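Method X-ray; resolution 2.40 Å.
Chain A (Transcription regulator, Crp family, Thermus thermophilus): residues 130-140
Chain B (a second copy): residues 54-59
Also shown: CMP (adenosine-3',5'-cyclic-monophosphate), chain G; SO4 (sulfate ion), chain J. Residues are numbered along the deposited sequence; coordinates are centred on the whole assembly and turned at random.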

# COMPACT_ATOMS: atom_id res chain seq x y z
N ALA A 130 -7.08 1.85 0.13
CA ALA A 130 -5.63 1.84 0.07
C ALA A 130 -5.09 3.15 -0.52
O ALA A 130 -4.03 3.63 -0.11
CB ALA A 130 -5.16 0.65 -0.74
N ASP A 131 -5.83 3.72 -1.47
CA ASP A 131 -5.46 4.99 -2.05
C ASP A 131 -5.63 6.08 -1.01
O ASP A 131 -4.80 7.00 -0.91
CB ASP A 131 -6.32 5.30 -3.27
CG ASP A 131 -6.02 4.38 -4.44
OD1 ASP A 131 -4.96 3.71 -4.44
OD2 ASP A 131 -6.86 4.33 -5.38
N LEU A 132 -6.71 5.99 -0.24
CA LEU A 132 -6.92 6.94 0.84
C LEU A 132 -5.79 6.88 1.88
O LEU A 132 -5.39 7.90 2.43
CB LEU A 132 -8.29 6.72 1.49
CG LEU A 132 -8.71 7.85 2.43
CD1 LEU A 132 -8.50 9.21 1.75
CD2 LEU A 132 -10.16 7.67 2.90
N GLU A 133 -5.27 5.68 2.12
CA GLU A 133 -4.17 5.49 3.07
C GLU A 133 -2.86 6.00 2.50
O GLU A 133 -2.05 6.56 3.23
CB GLU A 133 -4.02 4.02 3.47
CG GLU A 133 -5.10 3.53 4.40
CD GLU A 133 -4.84 2.12 4.92
OE1 GLU A 133 -3.85 1.95 5.68
OE2 GLU A 133 -5.63 1.18 4.58
N LEU A 134 -2.65 5.79 1.20
CA LEU A 134 -1.44 6.24 0.52
C LEU A 134 -1.33 7.77 0.34
O LEU A 134 -0.23 8.31 0.29
CB LEU A 134 -1.27 5.54 -0.84
CG LEU A 134 -0.80 4.08 -0.81
CD1 LEU A 134 -0.62 3.54 -2.21
CD2 LEU A 134 0.49 3.93 -0.05
N ASP A 135 -2.48 8.44 0.22
CA ASP A 135 -2.54 9.90 0.28
C ASP A 135 -1.95 10.31 1.62
O ASP A 135 -1.16 11.27 1.71
CB ASP A 135 -3.99 10.39 0.26
CG ASP A 135 -4.63 10.36 -1.12
OD1 ASP A 135 -3.93 10.18 -2.15
OD2 ASP A 135 -5.87 10.56 -1.16
N LEU A 136 -2.36 9.59 2.66
CA LEU A 136 -1.92 9.85 4.03
C LEU A 136 -0.44 9.55 4.24
O LEU A 136 0.21 10.25 5.01
CB LEU A 136 -2.77 9.07 5.03
CG LEU A 136 -4.16 9.68 5.25
CD1 LEU A 136 -5.08 8.73 6.00
CD2 LEU A 136 -4.02 11.00 5.99
N LEU A 137 0.08 8.56 3.54
CA LEU A 137 1.50 8.24 3.67
C LEU A 137 2.40 9.37 3.19
O LEU A 137 3.43 9.63 3.80
CB LEU A 137 1.87 6.96 2.91
CG LEU A 137 2.91 6.15 3.69
CD1 LEU A 137 2.19 5.23 4.68
CD2 LEU A 137 3.86 5.36 2.77
N SER A 138 2.03 10.00 2.07
CA SER A 138 2.77 11.14 1.54
C SER A 138 2.93 12.18 2.61
O SER A 138 4.04 12.65 2.88
CB SER A 138 2.02 11.78 0.37
OG SER A 138 2.43 11.23 -0.86
N PHE A 139 1.80 12.55 3.20
CA PHE A 139 1.82 13.52 4.26
C PHE A 139 2.65 13.03 5.46
O PHE A 139 3.46 13.80 5.98
CB PHE A 139 0.41 13.88 4.70
CG PHE A 139 0.39 14.78 5.89
CD1 PHE A 139 0.45 16.16 5.73
CD2 PHE A 139 0.33 14.24 7.18
CE1 PHE A 139 0.45 16.99 6.83
CE2 PHE A 139 0.33 15.06 8.29
CZ PHE A 139 0.39 16.44 8.12
N GLU A 140 2.45 11.79 5.90
CA GLU A 140 3.20 11.24 7.04
C GLU A 140 4.71 11.28 6.83
O GLU A 140 5.44 11.74 7.70
CB GLU A 140 2.74 9.81 7.38
CG GLU A 140 1.33 9.74 7.94
CD GLU A 140 1.17 10.48 9.26
OE1 GLU A 140 1.93 10.18 10.23
OE2 GLU A 140 0.28 11.36 9.34
N PHE B 54 -3.84 10.26 -11.63
CA PHE B 54 -3.37 10.96 -10.44
C PHE B 54 -4.51 11.29 -9.49
O PHE B 54 -5.66 11.43 -9.91
CB PHE B 54 -2.61 12.25 -10.81
CG PHE B 54 -3.45 13.28 -11.54
CD1 PHE B 54 -3.57 13.26 -12.92
CD2 PHE B 54 -4.10 14.30 -10.84
CE1 PHE B 54 -4.34 14.23 -13.61
CE2 PHE B 54 -4.86 15.26 -11.51
CZ PHE B 54 -4.98 15.22 -12.90
N ARG B 55 -4.18 11.41 -8.22
CA ARG B 55 -5.12 11.82 -7.20
C ARG B 55 -4.73 13.21 -6.74
O ARG B 55 -3.57 13.61 -6.86
CB ARG B 55 -5.07 10.85 -6.00
CG ARG B 55 -5.95 9.58 -6.17
CD ARG B 55 -5.81 8.58 -5.02
NE ARG B 55 -6.37 9.04 -3.75
CZ ARG B 55 -7.62 8.81 -3.35
NH1 ARG B 55 -8.47 8.13 -4.12
NH2 ARG B 55 -8.03 9.27 -2.17
N THR B 56 -5.70 13.95 -6.22
CA THR B 56 -5.43 15.30 -5.76
C THR B 56 -5.68 15.40 -4.26
O THR B 56 -6.68 14.89 -3.76
CB THR B 56 -6.26 16.35 -6.56
OG1 THR B 56 -5.98 16.20 -7.95
CG2 THR B 56 -5.90 17.78 -6.15
N HIS B 57 -4.75 16.03 -3.55
CA HIS B 57 -4.84 16.21 -2.11
C HIS B 57 -3.91 17.35 -1.66
O HIS B 57 -3.17 17.92 -2.47
CB HIS B 57 -4.53 14.89 -1.39
CG HIS B 57 -3.09 14.45 -1.51
ND1 HIS B 57 -2.47 13.70 -0.54
CD2 HIS B 57 -2.17 14.66 -2.48
CE1 HIS B 57 -1.22 13.47 -0.90
NE2 HIS B 57 -1.00 14.05 -2.07
N LEU B 58 -3.96 17.68 -0.37
CA LEU B 58 -3.03 18.64 0.24
C LEU B 58 -3.01 20.02 -0.43
O LEU B 58 -1.96 20.51 -0.85
CB LEU B 58 -1.61 18.05 0.35
CG LEU B 58 -1.47 16.81 1.25
CD1 LEU B 58 -0.11 16.13 1.09
CD2 LEU B 58 -1.74 17.12 2.72
N GLY B 59 -4.18 20.66 -0.50
CA GLY B 59 -4.26 22.00 -1.05
C GLY B 59 -4.12 22.00 -2.55
O GLY B 59 -3.56 22.93 -3.13
P CMP G . -11.77 4.35 -11.28
O1P CMP G . -13.01 4.04 -12.05
O2P CMP G . -11.84 4.40 -9.77
O5' CMP G . -11.09 5.70 -11.83
C5' CMP G . -9.69 5.95 -11.66
C4' CMP G . -8.94 4.70 -11.95
O4' CMP G . -7.56 4.78 -11.55
C3' CMP G . -9.42 3.51 -11.18
O3' CMP G . -10.72 3.12 -11.57
C2' CMP G . -8.30 2.52 -11.46
O2' CMP G . -8.37 2.04 -12.79
C1' CMP G . -7.09 3.46 -11.36
N9 CMP G . -6.44 3.36 -10.05
C8 CMP G . -6.99 3.67 -8.85
N7 CMP G . -6.08 3.41 -7.86
C5 CMP G . -4.95 2.95 -8.44
C6 CMP G . -3.61 2.50 -7.98
N6 CMP G . -3.30 2.51 -6.65
N1 CMP G . -2.73 2.09 -8.92
C2 CMP G . -3.03 2.08 -10.23
N3 CMP G . -4.23 2.48 -10.72
C4 CMP G . -5.20 2.91 -9.88
S SO4 J . -5.89 16.43 2.19
O1 SO4 J . -5.13 15.20 2.43
O2 SO4 J . -6.98 16.54 3.15
O3 SO4 J . -5.02 17.58 2.38
O4 SO4 J . -6.44 16.42 0.83
O HOH W 1 -7.33 12.36 -2.88

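Residues 130–140 of chain A lie within a longer helix, and residues 54–57 of chain B form the end of a strand that leads into a loop or turn at L58(B) and G59(B). The two axes come no closer than 10.0 Å, and their N-to-C directions differ by 59°, so the helix and strand cross obliquely. They meet mainly through side chains, though the helix backbone also takes part: O of D135(A) is 3.4 Å from CE1 of H57(B). The nearest backbone positions are D135(A) and H57(B), with CA atoms 7.1 Å apart, followed by F139(A) and L58(B), with CA atoms 8.1 Å apart. The four-residue step from D135(A) to F139(A) is about one helical turn, whereas the partners on chain B are consecutive. Within the helix, the i to i+4 pattern is evident in D135(A) N to D131(A) O at 3.0 Å; the bond from S138(A) N to L134(A) O, at 3.3 Å, is weak. In the strand, R55(B) and H57(B) direct their CA-to-CB bonds toward the helix and T56(B) directs its own away, as expected for an extended chain. L58(B), with phi/psi of 56/57, departs from that conformation, yet its CA-to-CB bond also points toward the helix.

The salt bridge across the contact joins D135(A) and R55(B). NH2 of R55(B) donates to OD2 of D135(A) at 2.7 Å with an N-H...acceptor angle of 155°. NE of R55(B) donates to OD1 of D135(A) at 3.1 Å and 158°, and more obliquely to OD2 of the same aspartate at 3.0 Å and 139°. Since OD2 lies near the guanidinium plane, at its edge, the N-H bonds can be directed at the carboxylate. Water 1 extends this link by donating to D135(A) OD2 at 2.9 Å and to the backbone T56(B) O at 2.8 Å, which ties the carboxylate to the strand backbone.

D131(A), one turn earlier, relates to R55(B) differently. Its CB packs over a face of the guanidinium, 3.7 Å from R55(B) NH1. Its OD2 is 4.3 Å from R55(B) NH1 and well out of the plane, so the opposite charges are close but no N-H points at the oxygen. Both carboxylate oxygens lie against the ligand: N6 of CMP donates to D131(A) OD1 at 3.0 Å and 165°, and D131(A) OD2 is 2.8 Å from CMP N7. D131(A) thus touches both the nucleotide and R55(B).

H57(B) sits beside the same helical turn as D135(A). OD1 of D135(A) lies over one face of the imidazole, while S138(A) CB approaches the ring edge, 3.9 Å from H57(B) CE1. Next to it, F139(A) CD1 meets L58(B) CD2 at 3.8 Å in an apolar contact, with the methyl oblique to the phenyl ring. The backbone of L58(B) has a separate polar partner: its N donates to sulfate O4 at 3.0 Å and 162°, and more weakly to sulfate O3 at 2.9 Å and 128°. Together the stretches bury 385 Å², summed over both sides.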